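Local coordinates for protein putative type 11 methyltransferase (Sulfolobus solfataricus, PDB 3I9F) that probably acts as an S-adenosylmethionine-dependent methyltransferase of the class I, Rossmann-like type, and binds zinc ions, at residues P11-G16 with V76-F81; I21-C26 with K33-F38; W113-T118 with P122-R127; V108-W113 with G135-F140. All coordinates share one frame; numbering follows the deposited sequence.

Contact 1 (P11-G16 with V76-F81)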
loop_
_atom_site.group_PDB
_atom_site.type_symbol
_atom_site.label_atom_id
_atom_site.label_comp_id
_atom_site.label_asym_id
_atom_site.label_seq_id
_atom_site.Cartn_x
_atom_site.Cartn_y
_atom_site.Cartn_z
ATOM N N PRO B 11 14.902 12.719 -16.592
ATOM C CA PRO B 11 16.202 12.584 -15.928
ATOM C C PRO B 11 16.693 13.884 -15.338
ATOM O O PRO B 11 17.125 13.919 -14.188
ATOM C CB PRO B 11 17.113 12.096 -17.052
ATOM C CG PRO B 11 16.187 11.273 -17.913
ATOM C CD PRO B 11 14.924 12.104 -17.932
ATOM N N ASN B 12 16.585 14.963 -16.093
ATOM C CA ASN B 12 16.979 16.246 -15.546
ATOM C C ASN B 12 16.292 16.555 -14.205
ATOM O O ASN B 12 16.859 17.247 -13.361
ATOM C CB ASN B 12 16.730 17.375 -16.547
ATOM C CG ASN B 12 17.189 18.727 -16.009
ATOM O OD1 ASN B 12 16.366 19.554 -15.593
ATOM N ND2 ASN B 12 18.513 18.929 -15.949
ATOM N N ILE B 13 15.070 16.054 -14.016
ATOM C CA ILE B 13 14.335 16.285 -12.773
ATOM C C ILE B 13 14.853 15.404 -11.644
ATOM O O ILE B 13 15.123 15.880 -10.550
ATOM C CB ILE B 13 12.809 16.071 -12.986
ATOM C CG1 ILE B 13 12.239 17.242 -13.795
ATOM C CG2 ILE B 13 12.058 15.928 -11.635
ATOM C CD1 ILE B 13 11.016 16.887 -14.583
ATOM N N PHE B 14 15.003 14.121 -11.925
ATOM C CA PHE B 14 15.300 13.143 -10.882
ATOM C C PHE B 14 16.786 12.878 -10.588
ATOM O O PHE B 14 17.100 12.224 -9.575
ATOM C CB PHE B 14 14.674 11.813 -11.253
ATOM C CG PHE B 14 13.199 11.822 -11.224
ATOM C CD1 PHE B 14 12.464 11.607 -12.374
ATOM C CD2 PHE B 14 12.521 12.048 -10.046
ATOM C CE1 PHE B 14 11.064 11.619 -12.350
ATOM C CE2 PHE B 14 11.114 12.046 -10.025
ATOM C CZ PHE B 14 10.402 11.829 -11.183
ATOM N N GLU B 15 17.684 13.366 -11.455
ATOM C CA GLU B 15 19.087 12.914 -11.481
ATOM C C GLU B 15 19.754 12.931 -10.095
ATOM O O GLU B 15 20.108 11.870 -9.538
ATOM C CB GLU B 15 19.914 13.761 -12.468
ATOM N N GLY B 16 19.903 14.117 -9.513
ATOM C CA GLY B 16 20.503 14.180 -8.172
ATOM C C GLY B 16 19.881 13.213 -7.160
ATOM O O GLY B 16 20.583 12.645 -6.317
ATOM N N VAL B 76 7.515 11.188 1.199
ATOM C CA VAL B 76 7.574 11.168 -0.261
ATOM C C VAL B 76 8.421 12.302 -0.852
ATOM O O VAL B 76 8.324 13.469 -0.433
ATOM C CB VAL B 76 6.117 11.181 -0.913
ATOM C CG1 VAL B 76 6.172 11.405 -2.446
ATOM C CG2 VAL B 76 5.392 9.897 -0.604
ATOM N N ASP B 77 9.225 11.945 -1.849
ATOM C CA ASP B 77 10.192 12.879 -2.450
ATOM C C ASP B 77 9.641 13.587 -3.680
ATOM O O ASP B 77 9.705 14.823 -3.757
ATOM C CB ASP B 77 11.513 12.146 -2.782
ATOM C CG ASP B 77 12.175 11.535 -1.524
ATOM O OD1 ASP B 77 12.609 12.357 -0.659
ATOM O OD2 ASP B 77 12.225 10.252 -1.401
ATOM N N PHE B 78 9.083 12.809 -4.605
ATOM C CA PHE B 78 8.409 13.321 -5.771
ATOM C C PHE B 78 6.964 12.761 -5.988
ATOM O O PHE B 78 6.689 11.571 -5.808
ATOM C CB PHE B 78 9.248 12.966 -6.999
ATOM C CG PHE B 78 10.633 13.569 -6.991
ATOM C CD1 PHE B 78 10.848 14.850 -7.496
ATOM C CD2 PHE B 78 11.716 12.852 -6.467
ATOM C CE1 PHE B 78 12.115 15.403 -7.495
ATOM C CE2 PHE B 78 12.976 13.398 -6.445
ATOM C CZ PHE B 78 13.190 14.669 -6.963
ATOM N N ILE B 79 6.070 13.638 -6.417
ATOM C CA ILE B 79 4.707 13.287 -6.786
ATOM C C ILE B 79 4.494 13.797 -8.198
ATOM O O ILE B 79 4.613 14.989 -8.448
ATOM C CB ILE B 79 3.686 13.989 -5.856
ATOM C CG1 ILE B 79 3.822 13.479 -4.428
ATOM C CG2 ILE B 79 2.277 13.760 -6.350
ATOM C CD1 ILE B 79 3.087 14.287 -3.431
ATOM N N LEU B 80 4.184 12.901 -9.117
ATOM C CA LEU B 80 3.894 13.289 -10.482
ATOM C C LEU B 80 2.383 13.328 -10.721
ATOM O O LEU B 80 1.637 12.400 -10.363
ATOM C CB LEU B 80 4.526 12.303 -11.449
ATOM C CG LEU B 80 4.203 12.473 -12.937
ATOM C CD1 LEU B 80 4.772 13.765 -13.505
ATOM C CD2 LEU B 80 4.696 11.270 -13.737
ATOM N N PHE B 81 1.957 14.406 -11.368
ATOM C CA PHE B 81 0.609 14.544 -11.918
ATOM C C PHE B 81 0.761 14.721 -13.397
ATOM O O PHE B 81 1.001 15.808 -13.862
ATOM C CB PHE B 81 -0.070 15.769 -11.331
ATOM C CG PHE B 81 -0.587 15.580 -9.936
ATOM C CD1 PHE B 81 -1.790 14.935 -9.709
ATOM C CD2 PHE B 81 0.082 16.093 -8.878
ATOM C CE1 PHE B 81 -2.285 14.786 -8.466
ATOM C CE2 PHE B 81 -0.395 15.945 -7.594
ATOM C CZ PHE B 81 -1.570 15.283 -7.383
#
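Ile13, on helix 10-14, brings its CG2 methyl obliquely to the Phe78 ring, Ile13 CG2 lying 4.2 Å from Phe78 CE1. The same methyl sits over the centre of the neighbouring Phe14 ring, so one branch of Ile13 fills the corner between the two aromatics. Phe14 carries the rest of the contact. Its ring is turned edge-on and drives the CD2-CE2 side into the face of Phe78: Phe14 CE2 lies 3.4 Å from Phe78 CG, while Phe14 CD2 stands 3.7 Å above the middle of the Phe78 ring. The pair is an edge-to-face (T-shaped) stack, with centroids 4.8 Å apart and planes at 77°. In the Rossmann-like sheet of a class I methyltransferase, this packs the N-terminal helix onto strand 76-82, which is hydrogen-bonded to strand 19-24 through Val22. Phe78 and Leu80 point to the face that carries helix 10-14; Ile79 and Phe81 point to the other, against helix 91-101. With CG anti to the carbonyl carbon (chi1 -61°) the Phe78 ring swings toward helix 10-14, and chi2 near -87° turns its face to the Phe14 edge. A serine at Phe78 would probably leave the Phe14 edge without an aromatic mate and open a gap beside the Ile13 methyl. Phe14 is further held by a ring stack with Phe38 and by contact with Ile109.

Contact 2 (I21-C26 with K33-F38)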
loop_
_atom_site.group_PDB
_atom_site.type_symbol
_atom_site.label_atom_id
_atom_site.label_comp_id
_atom_site.label_asym_id
_atom_site.label_seq_id
_atom_site.Cartn_x
_atom_site.Cartn_y
_atom_site.Cartn_z
ATOM N N ILE B 21 8.704 7.959 -4.833
ATOM C CA ILE B 21 7.949 8.651 -5.853
ATOM C C ILE B 21 6.486 8.194 -5.840
ATOM O O ILE B 21 6.195 7.026 -5.585
ATOM C CB ILE B 21 8.498 8.318 -7.267
ATOM C CG1 ILE B 21 9.970 8.732 -7.386
ATOM C CG2 ILE B 21 7.691 9.027 -8.352
ATOM C CD1 ILE B 21 10.658 8.259 -8.732
ATOM N N VAL B 22 5.569 9.088 -6.168
ATOM C CA VAL B 22 4.182 8.715 -6.314
ATOM C C VAL B 22 3.745 9.132 -7.668
ATOM O O VAL B 22 3.901 10.278 -7.977
ATOM C CB VAL B 22 3.296 9.433 -5.278
ATOM C CG1 VAL B 22 1.779 9.276 -5.616
ATOM C CG2 VAL B 22 3.581 8.917 -3.879
ATOM N N ASP B 23 3.222 8.211 -8.481
ATOM C CA ASP B 23 2.523 8.559 -9.741
ATOM C C ASP B 23 1.013 8.666 -9.418
ATOM O O ASP B 23 0.299 7.655 -9.261
ATOM C CB ASP B 23 2.787 7.497 -10.847
ATOM C CG ASP B 23 2.246 7.894 -12.247
ATOM O OD1 ASP B 23 1.857 9.062 -12.485
ATOM O OD2 ASP B 23 2.207 7.025 -13.163
ATOM N N TYR B 24 0.546 9.898 -9.306
ATOM C CA TYR B 24 -0.812 10.213 -8.820
ATOM C C TYR B 24 -1.749 10.393 -10.028
ATOM O O TYR B 24 -1.685 11.379 -10.737
ATOM C CB TYR B 24 -0.754 11.491 -7.972
ATOM C CG TYR B 24 -1.808 11.598 -6.901
ATOM C CD1 TYR B 24 -3.130 11.185 -7.112
ATOM C CD2 TYR B 24 -1.503 12.146 -5.685
ATOM C CE1 TYR B 24 -4.076 11.268 -6.105
ATOM C CE2 TYR B 24 -2.459 12.256 -4.697
ATOM C CZ TYR B 24 -3.739 11.823 -4.918
ATOM O OH TYR B 24 -4.637 11.934 -3.904
ATOM N N GLY B 25 -2.612 9.422 -10.259
ATOM C CA GLY B 25 -3.432 9.402 -11.445
ATOM C C GLY B 25 -2.615 8.742 -12.531
ATOM O O GLY B 25 -2.231 9.362 -13.491
ATOM N N CYS B 26 -2.317 7.468 -12.336
ATOM C CA CYS B 26 -1.335 6.775 -13.175
ATOM C C CYS B 26 -1.961 6.238 -14.435
ATOM O O CYS B 26 -1.260 6.048 -15.409
ATOM C CB CYS B 26 -0.593 5.652 -12.408
ATOM S SG CYS B 26 -1.611 4.318 -11.707
ATOM N N LYS B 33 7.549 2.871 -16.307
ATOM C CA LYS B 33 8.876 2.342 -16.643
ATOM C C LYS B 33 9.928 3.414 -16.545
ATOM O O LYS B 33 11.052 3.153 -16.129
ATOM C CB LYS B 33 8.894 1.644 -18.009
ATOM C CG LYS B 33 9.090 2.511 -19.271
ATOM C CD LYS B 33 8.684 1.688 -20.536
ATOM C CE LYS B 33 9.503 2.049 -21.774
ATOM N NZ LYS B 33 10.982 2.055 -21.472
ATOM N N TYR B 34 9.557 4.641 -16.861
ATOM C CA TYR B 34 10.511 5.724 -16.745
ATOM C C TYR B 34 10.764 6.049 -15.284
ATOM O O TYR B 34 11.892 6.280 -14.904
ATOM C CB TYR B 34 10.059 6.932 -17.554
ATOM C CG TYR B 34 9.863 6.602 -19.029
ATOM C CD1 TYR B 34 10.934 6.675 -19.935
ATOM C CD2 TYR B 34 8.627 6.176 -19.514
ATOM C CE1 TYR B 34 10.771 6.344 -21.283
ATOM C CE2 TYR B 34 8.462 5.840 -20.857
ATOM C CZ TYR B 34 9.541 5.928 -21.732
ATOM O OH TYR B 34 9.365 5.618 -23.058
ATOM N N LEU B 35 9.739 6.006 -14.445
ATOM C CA LEU B 35 9.899 6.287 -12.998
ATOM C C LEU B 35 10.588 5.163 -12.214
ATOM O O LEU B 35 11.201 5.400 -11.175
ATOM C CB LEU B 35 8.531 6.574 -12.342
ATOM C CG LEU B 35 7.802 7.802 -12.865
ATOM C CD1 LEU B 35 6.421 7.867 -12.290
ATOM C CD2 LEU B 35 8.592 9.070 -12.549
ATOM N N LEU B 36 10.442 3.933 -12.684
ATOM C CA LEU B 36 11.098 2.793 -12.050
ATOM C C LEU B 36 12.621 2.957 -11.961
ATOM O O LEU B 36 13.227 2.623 -10.934
ATOM C CB LEU B 36 10.758 1.502 -12.791
ATOM C CG LEU B 36 9.423 0.895 -12.401
ATOM C CD1 LEU B 36 9.310 -0.501 -12.958
ATOM C CD2 LEU B 36 9.306 0.890 -10.888
ATOM N N GLU B 37 13.233 3.534 -12.992
ATOM C CA GLU B 37 14.680 3.733 -12.955
ATOM C C GLU B 37 15.109 4.798 -11.916
ATOM O O GLU B 37 16.286 5.043 -11.763
ATOM C CB GLU B 37 15.246 3.958 -14.399
ATOM C CG GLU B 37 15.544 5.433 -14.912
ATOM C CD GLU B 37 15.539 5.559 -16.483
ATOM O OE1 GLU B 37 16.523 6.097 -17.102
ATOM O OE2 GLU B 37 14.524 5.113 -17.094
ATOM N N PHE B 38 14.169 5.413 -11.194
ATOM C CA PHE B 38 14.510 6.477 -10.232
ATOM C C PHE B 38 13.943 6.296 -8.824
ATOM O O PHE B 38 14.261 7.086 -7.930
ATOM C CB PHE B 38 14.002 7.831 -10.721
ATOM C CG PHE B 38 14.663 8.328 -11.961
ATOM C CD1 PHE B 38 15.993 8.742 -11.934
ATOM C CD2 PHE B 38 13.951 8.417 -13.153
ATOM C CE1 PHE B 38 16.618 9.213 -13.090
ATOM C CE2 PHE B 38 14.545 8.902 -14.301
ATOM C CZ PHE B 38 15.885 9.305 -14.273
#
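Leu35 O accepts the backbone N-H of Phe38, with Phe38 N to Leu35 O at 3.0 Å, and the CD1 methyl of Ile21 rests against this carbonyl, Ile21 CD1 to Leu35 O being 3.8 Å. The bond draws Phe38 back toward Leu35, and Ile21 CD1 lies against both. The same Ile21 CD1 lies 3.9 Å from Phe38 CB; an extended chain (chi2 173°) lets the methyl reach both. The other branch, Ile21 CG2, looks toward Leu35 CD2 more loosely, at 4.3 Å. These contacts set the helix of a beta-alpha-beta unit (strand 19-24, helix 32-36, strand 39-45) against its first strand, the unit that opens the Rossmann-like fold. Asp23, two residues along, meets Leu35 with its aliphatic part: Asp23 CB is 3.9 Å from Leu35 CD1, the two side chains crossing at about a right angle. Beyond it, Gly25, at backbone angles that call for glycine, belongs to the glycine-rich turn that in relatives lies at the cofactor pocket. The ring of Phe38 leads away from the strand, toward Pro11, while Leu35 also touches Phe14 and Leu80 of strand 76-82.

Contact 3 (W113-T118 with P122-R127)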
loop_
_atom_site.group_PDB
_atom_site.type_symbol
_atom_site.label_atom_id
_atom_site.label_comp_id
_atom_site.label_asym_id
_atom_site.label_seq_id
_atom_site.Cartn_x
_atom_site.Cartn_y
_atom_site.Cartn_z
ATOM N N TRP B 113 -1.801 19.338 -20.537
ATOM C CA TRP B 113 -2.078 19.918 -21.826
ATOM C C TRP B 113 -2.204 21.426 -21.798
ATOM O O TRP B 113 -2.735 21.963 -20.858
ATOM C CB TRP B 113 -3.378 19.345 -22.344
ATOM C CG TRP B 113 -3.311 17.901 -22.700
ATOM C CD1 TRP B 113 -3.572 16.850 -21.884
ATOM C CD2 TRP B 113 -2.953 17.346 -23.968
ATOM N NE1 TRP B 113 -3.418 15.664 -22.568
ATOM C CE2 TRP B 113 -3.034 15.936 -23.847
ATOM C CE3 TRP B 113 -2.612 17.895 -25.198
ATOM C CZ2 TRP B 113 -2.789 15.069 -24.916
ATOM C CZ3 TRP B 113 -2.347 17.031 -26.273
ATOM C CH2 TRP B 113 -2.431 15.640 -26.119
ATOM N N ARG B 114 -1.735 22.126 -22.825
ATOM C CA ARG B 114 -1.875 23.581 -22.807
ATOM C C ARG B 114 -3.363 23.905 -22.967
ATOM O O ARG B 114 -4.103 23.159 -23.598
ATOM C CB ARG B 114 -1.060 24.276 -23.888
ATOM C CG ARG B 114 0.403 23.921 -23.888
ATOM C CD ARG B 114 1.182 24.789 -24.864
ATOM N NE ARG B 114 2.385 24.133 -25.391
ATOM C CZ ARG B 114 3.619 24.177 -24.844
ATOM N NH1 ARG B 114 3.867 24.834 -23.691
ATOM N NH2 ARG B 114 4.636 23.545 -25.459
ATOM N N LYS B 115 -3.756 25.038 -22.402
ATOM C CA LYS B 115 -5.124 25.491 -22.385
ATOM C C LYS B 115 -5.408 26.332 -23.634
ATOM O O LYS B 115 -5.683 27.522 -23.558
ATOM C CB LYS B 115 -5.338 26.295 -21.101
ATOM C CG LYS B 115 -6.794 26.590 -20.735
ATOM C CD LYS B 115 -6.842 27.522 -19.534
ATOM C CE LYS B 115 -8.150 27.479 -18.773
ATOM N NZ LYS B 115 -8.180 28.556 -17.700
ATOM N N GLU B 116 -5.290 25.682 -24.784
ATOM C CA GLU B 116 -5.617 26.251 -26.092
ATOM C C GLU B 116 -6.100 25.099 -26.925
ATOM O O GLU B 116 -5.995 23.956 -26.495
ATOM C CB GLU B 116 -4.422 26.940 -26.767
ATOM C CG GLU B 116 -3.066 26.238 -26.614
ATOM C CD GLU B 116 -1.902 26.993 -27.336
ATOM O OE1 GLU B 116 -0.860 27.296 -26.671
ATOM O OE2 GLU B 116 -2.044 27.277 -28.571
ATOM N N ASN B 117 -6.653 25.367 -28.107
ATOM C CA ASN B 117 -7.140 24.253 -28.912
ATOM C C ASN B 117 -6.008 23.706 -29.747
ATOM O O ASN B 117 -5.607 24.312 -30.715
ATOM C CB ASN B 117 -8.343 24.608 -29.784
ATOM C CG ASN B 117 -9.036 23.336 -30.349
ATOM O OD1 ASN B 117 -8.594 22.177 -30.088
ATOM N ND2 ASN B 117 -10.128 23.545 -31.110
ATOM N N THR B 118 -5.478 22.562 -29.323
ATOM C CA THR B 118 -4.346 21.905 -29.965
ATOM C C THR B 118 -4.847 20.754 -30.847
ATOM O O THR B 118 -4.062 20.007 -31.409
ATOM C CB THR B 118 -3.433 21.343 -28.916
ATOM O OG1 THR B 118 -4.162 20.390 -28.131
ATOM C CG2 THR B 118 -2.932 22.435 -28.037
ATOM N N PRO B 122 -7.567 16.323 -24.611
ATOM C CA PRO B 122 -8.914 16.354 -24.049
ATOM C C PRO B 122 -9.675 17.659 -24.395
ATOM O O PRO B 122 -9.091 18.620 -24.893
ATOM C CB PRO B 122 -8.651 16.212 -22.552
ATOM C CG PRO B 122 -7.240 16.675 -22.371
ATOM C CD PRO B 122 -6.534 16.224 -23.567
ATOM N N PRO B 123 -10.980 17.678 -24.159
ATOM C CA PRO B 123 -11.740 18.885 -24.518
ATOM C C PRO B 123 -11.197 20.136 -23.849
ATOM O O PRO B 123 -10.733 20.097 -22.727
ATOM C CB PRO B 123 -13.150 18.563 -24.061
ATOM C CG PRO B 123 -13.182 17.063 -23.859
ATOM C CD PRO B 123 -11.808 16.660 -23.489
ATOM N N LEU B 124 -11.237 21.248 -24.549
ATOM C CA LEU B 124 -10.592 22.458 -24.060
ATOM C C LEU B 124 -11.134 22.907 -22.706
ATOM O O LEU B 124 -10.375 23.414 -21.909
ATOM C CB LEU B 124 -10.663 23.596 -25.088
ATOM C CG LEU B 124 -10.233 24.981 -24.563
ATOM C CD1 LEU B 124 -8.861 24.869 -23.939
ATOM C CD2 LEU B 124 -10.247 26.038 -25.676
ATOM N N SER B 125 -12.417 22.670 -22.445
ATOM C CA SER B 125 -13.080 23.045 -21.171
ATOM C C SER B 125 -12.524 22.442 -19.899
ATOM O O SER B 125 -12.532 23.083 -18.856
ATOM C CB SER B 125 -14.556 22.716 -21.218
ATOM O OG SER B 125 -15.242 23.839 -21.711
ATOM N N ILE B 126 -12.033 21.224 -19.979
ATOM C CA ILE B 126 -11.544 20.550 -18.802
ATOM C C ILE B 126 -10.080 20.899 -18.511
ATOM O O ILE B 126 -9.547 20.437 -17.542
ATOM C CB ILE B 126 -11.799 19.003 -18.932
ATOM C CG1 ILE B 126 -12.073 18.359 -17.559
ATOM C CG2 ILE B 126 -10.681 18.312 -19.680
ATOM C CD1 ILE B 126 -13.351 18.921 -16.833
ATOM N N ARG B 127 -9.439 21.730 -19.334
ATOM C CA ARG B 127 -7.989 21.963 -19.233
ATOM C C ARG B 127 -7.633 23.084 -18.311
ATOM O O ARG B 127 -8.366 24.058 -18.211
ATOM C CB ARG B 127 -7.397 22.334 -20.595
ATOM C CG ARG B 127 -7.417 21.226 -21.584
ATOM C CD ARG B 127 -6.638 21.531 -22.829
ATOM N NE ARG B 127 -6.911 20.542 -23.853
ATOM C CZ ARG B 127 -6.191 20.332 -24.956
ATOM N NH1 ARG B 127 -5.105 21.022 -25.204
ATOM N NH2 ARG B 127 -6.558 19.382 -25.791
#
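Arg127, a buried arginine, spends its guanidinium on uncharged oxygens of its own loop. Arg127 NH1 reaches Arg114 O at 2.9 Å, almost straight (171°) and in the guanidinium plane, and the same NH1 meets Thr118 OG1 at 3.1 Å. The Thr118 hydroxyl is also bonded to Ile120 O, which receives Arg127 NH2. Arg127 NE and NH2 grip Pro122 O side-on, NH2 at 2.8 Å in the carbonyl plane and NE from above that plane. The Arg127 chain runs extended from CG to NE, which carries the group inward to Trp113, whose CB lies over one guanidinium face. Pro122 CD stands over the five-membered ring of Trp113, 3.4 Å from its centroid, a CH-pi contact. Outside, Leu124 CD1 packs on the Lys115 backbone, 3.8 Å from Lys115 C, whereas Lys115 NZ forms a salt bridge with Asp132. A methionine in place of Arg127 would probably leave the carbonyl oxygens of Arg114 and Pro122 and the Thr118 hydroxyl without these donors. The planar cation ties carbonyls of the loop between strand 106-113 and helix 130-136 to one point, and their dipoles probably offset much of its charge, no carboxylate being among these partners.

Contact 4 (V108-W113 with G135-F140)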
loop_
_atom_site.group_PDB
_atom_site.type_symbol
_atom_site.label_atom_id
_atom_site.label_comp_id
_atom_site.label_asym_id
_atom_site.label_seq_id
_atom_site.Cartn_x
_atom_site.Cartn_y
_atom_site.Cartn_z
ATOM N N VAL B 108 6.685 18.517 -6.412
ATOM C CA VAL B 108 5.561 18.087 -7.221
ATOM C C VAL B 108 5.846 18.378 -8.689
ATOM O O VAL B 108 6.224 19.477 -9.033
ATOM C CB VAL B 108 4.271 18.812 -6.784
ATOM C CG1 VAL B 108 3.090 18.478 -7.753
ATOM C CG2 VAL B 108 3.940 18.458 -5.306
ATOM N N ILE B 109 5.663 17.387 -9.545
ATOM C CA ILE B 109 5.836 17.566 -10.974
ATOM C C ILE B 109 4.486 17.561 -11.659
ATOM O O ILE B 109 3.800 16.564 -11.605
ATOM C CB ILE B 109 6.669 16.430 -11.615
ATOM C CG1 ILE B 109 8.001 16.238 -10.873
ATOM C CG2 ILE B 109 6.938 16.751 -13.052
ATOM C CD1 ILE B 109 8.531 14.799 -10.880
ATOM N N ILE B 110 4.125 18.667 -12.319
ATOM C CA ILE B 110 2.934 18.740 -13.152
ATOM C C ILE B 110 3.276 18.679 -14.628
ATOM O O ILE B 110 4.081 19.461 -15.107
ATOM C CB ILE B 110 2.159 20.081 -12.950
ATOM C CG1 ILE B 110 1.796 20.310 -11.473
ATOM C CG2 ILE B 110 0.912 20.145 -13.855
ATOM C CD1 ILE B 110 1.322 19.105 -10.747
ATOM N N ILE B 111 2.655 17.745 -15.339
ATOM C CA ILE B 111 2.565 17.777 -16.786
ATOM C C ILE B 111 1.096 17.795 -17.158
ATOM O O ILE B 111 0.319 17.015 -16.634
ATOM C CB ILE B 111 3.227 16.554 -17.423
ATOM C CG1 ILE B 111 4.725 16.527 -17.050
ATOM C CG2 ILE B 111 3.075 16.596 -18.931
ATOM C CD1 ILE B 111 5.408 15.185 -17.322
ATOM N N ASP B 112 0.704 18.708 -18.037
ATOM C CA ASP B 112 -0.644 18.753 -18.537
ATOM C C ASP B 112 -0.666 19.483 -19.854
ATOM O O ASP B 112 0.295 20.173 -20.206
ATOM C CB ASP B 112 -1.593 19.467 -17.553
ATOM C CG ASP B 112 -3.018 18.888 -17.577
ATOM O OD1 ASP B 112 -3.322 18.072 -18.482
ATOM O OD2 ASP B 112 -3.836 19.217 -16.672
ATOM N N TRP B 113 -1.801 19.338 -20.537
ATOM C CA TRP B 113 -2.078 19.918 -21.826
ATOM C C TRP B 113 -2.204 21.426 -21.798
ATOM O O TRP B 113 -2.735 21.963 -20.858
ATOM C CB TRP B 113 -3.378 19.345 -22.344
ATOM C CG TRP B 113 -3.311 17.901 -22.700
ATOM C CD1 TRP B 113 -3.572 16.850 -21.884
ATOM C CD2 TRP B 113 -2.953 17.346 -23.968
ATOM N NE1 TRP B 113 -3.418 15.664 -22.568
ATOM C CE2 TRP B 113 -3.034 15.936 -23.847
ATOM C CE3 TRP B 113 -2.612 17.895 -25.198
ATOM C CZ2 TRP B 113 -2.789 15.069 -24.916
ATOM C CZ3 TRP B 113 -2.347 17.031 -26.273
ATOM C CH2 TRP B 113 -2.431 15.640 -26.119
ATOM N N GLY B 135 -3.562 28.075 -8.345
ATOM C CA GLY B 135 -4.720 28.256 -7.495
ATOM C C GLY B 135 -4.929 27.060 -6.580
ATOM O O GLY B 135 -5.219 27.238 -5.421
ATOM N N TRP B 136 -4.751 25.842 -7.083
ATOM C CA TRP B 136 -4.870 24.632 -6.252
ATOM C C TRP B 136 -3.632 24.338 -5.392
ATOM O O TRP B 136 -3.717 23.937 -4.206
ATOM C CB TRP B 136 -5.125 23.408 -7.136
ATOM C CG TRP B 136 -6.392 23.500 -7.813
ATOM C CD1 TRP B 136 -6.612 23.883 -9.107
ATOM C CD2 TRP B 136 -7.658 23.247 -7.253
ATOM N NE1 TRP B 136 -7.940 23.887 -9.374
ATOM C CE2 TRP B 136 -8.612 23.499 -8.249
ATOM C CE3 TRP B 136 -8.089 22.862 -5.984
ATOM C CZ2 TRP B 136 -9.989 23.337 -8.035
ATOM C CZ3 TRP B 136 -9.449 22.703 -5.771
ATOM C CH2 TRP B 136 -10.384 22.960 -6.794
ATOM N N PHE B 137 -2.477 24.480 -6.025
ATOM C CA PHE B 137 -1.228 24.217 -5.376
ATOM C C PHE B 137 -0.706 25.519 -4.813
ATOM O O PHE B 137 0.427 25.892 -5.066
ATOM C CB PHE B 137 -0.263 23.613 -6.377
ATOM C CG PHE B 137 -0.604 22.199 -6.772
ATOM C CD1 PHE B 137 -0.007 21.132 -6.134
ATOM C CD2 PHE B 137 -1.524 21.936 -7.776
ATOM C CE1 PHE B 137 -0.315 19.842 -6.478
ATOM C CE2 PHE B 137 -1.823 20.666 -8.130
ATOM C CZ PHE B 137 -1.224 19.610 -7.480
ATOM N N SER B 138 -1.537 26.181 -4.006
ATOM C CA SER B 138 -1.274 27.541 -3.513
ATOM C C SER B 138 -0.264 27.669 -2.361
ATOM O O SER B 138 0.092 28.798 -2.007
ATOM C CB SER B 138 -2.585 28.131 -3.024
ATOM O OG SER B 138 -3.077 27.299 -1.971
ATOM N N ASN B 139 0.148 26.546 -1.762
ATOM C CA ASN B 139 1.238 26.531 -0.780
ATOM C C ASN B 139 2.554 26.126 -1.454
ATOM O O ASN B 139 3.467 25.587 -0.807
ATOM C CB ASN B 139 0.939 25.546 0.353
ATOM C CG ASN B 139 -0.442 25.750 0.966
ATOM O OD1 ASN B 139 -1.404 24.970 0.697
ATOM N ND2 ASN B 139 -0.572 26.806 1.768
ATOM N N PHE B 140 2.629 26.336 -2.770
ATOM C CA PHE B 140 3.783 25.899 -3.547
ATOM C C PHE B 140 4.181 26.981 -4.502
ATOM O O PHE B 140 3.368 27.803 -4.895
ATOM C CB PHE B 140 3.463 24.635 -4.347
ATOM C CG PHE B 140 3.110 23.451 -3.497
ATOM C CD1 PHE B 140 4.033 22.470 -3.249
ATOM C CD2 PHE B 140 1.835 23.321 -2.960
ATOM C CE1 PHE B 140 3.699 21.401 -2.451
ATOM C CE2 PHE B 140 1.509 22.269 -2.161
ATOM C CZ PHE B 140 2.428 21.310 -1.907
#
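Val108 sends its two methyls to two different rings. CG1, anti to the backbone N (chi1 174°), meets Phe137 at an oblique angle, Val108 CG1 to Phe137 CE1 being 3.9 Å; CG2 points to Phe140, 4.1 Å from Phe140 CE1, with the two side chains at about a right angle. Two residues along the strand, Ile110 and Phe137 extend toward each other from opposite directions, Ile110 CD1 to Phe137 CZ at 4.2 Å. Phe137 and Phe140 are brought side by side by the type I turn that joins them: Phe137 CD1 lies over the rim of the Phe140 face. Phe137 also packs on Ile95 of helix 91-101 and Leu157 of strand 152-159. All four residues are buried and apolar. The arrangement places the turn between helix 130-136 and strand 140-146 against strand 106-113, on the sheet face that carries helix 91-101, in a sheet whose order 3-2-1-4-5-7-6, with strand 152-159 running antiparallel between 106-113 and 140-146, marks the class I methyltransferase fold.

How the contacts relate
Contacts 1, 2 and 4 are buried and held by apolar side chains, while contact 3 lies at the surface, its centre about 19 Å from the centre of the chain, and rests largely on an arginine's hydrogen bonds. Contacts 1 and 2 share one face of the sheet: Phe14 touches Leu35, strands 76-82 and 19-24 are hydrogen-bonded neighbours, and the centres of contacts 1 and 2 are about 9 Å apart. Contact 4 lies on the other face, linked to contact 1 where strand 106-113 pairs with strand 76-82 and Ile109 meets Phe14. Contact 3 begins at Trp113, where that strand ends, so core strand and polar loop share one residue; it does not touch contacts 1 and 2.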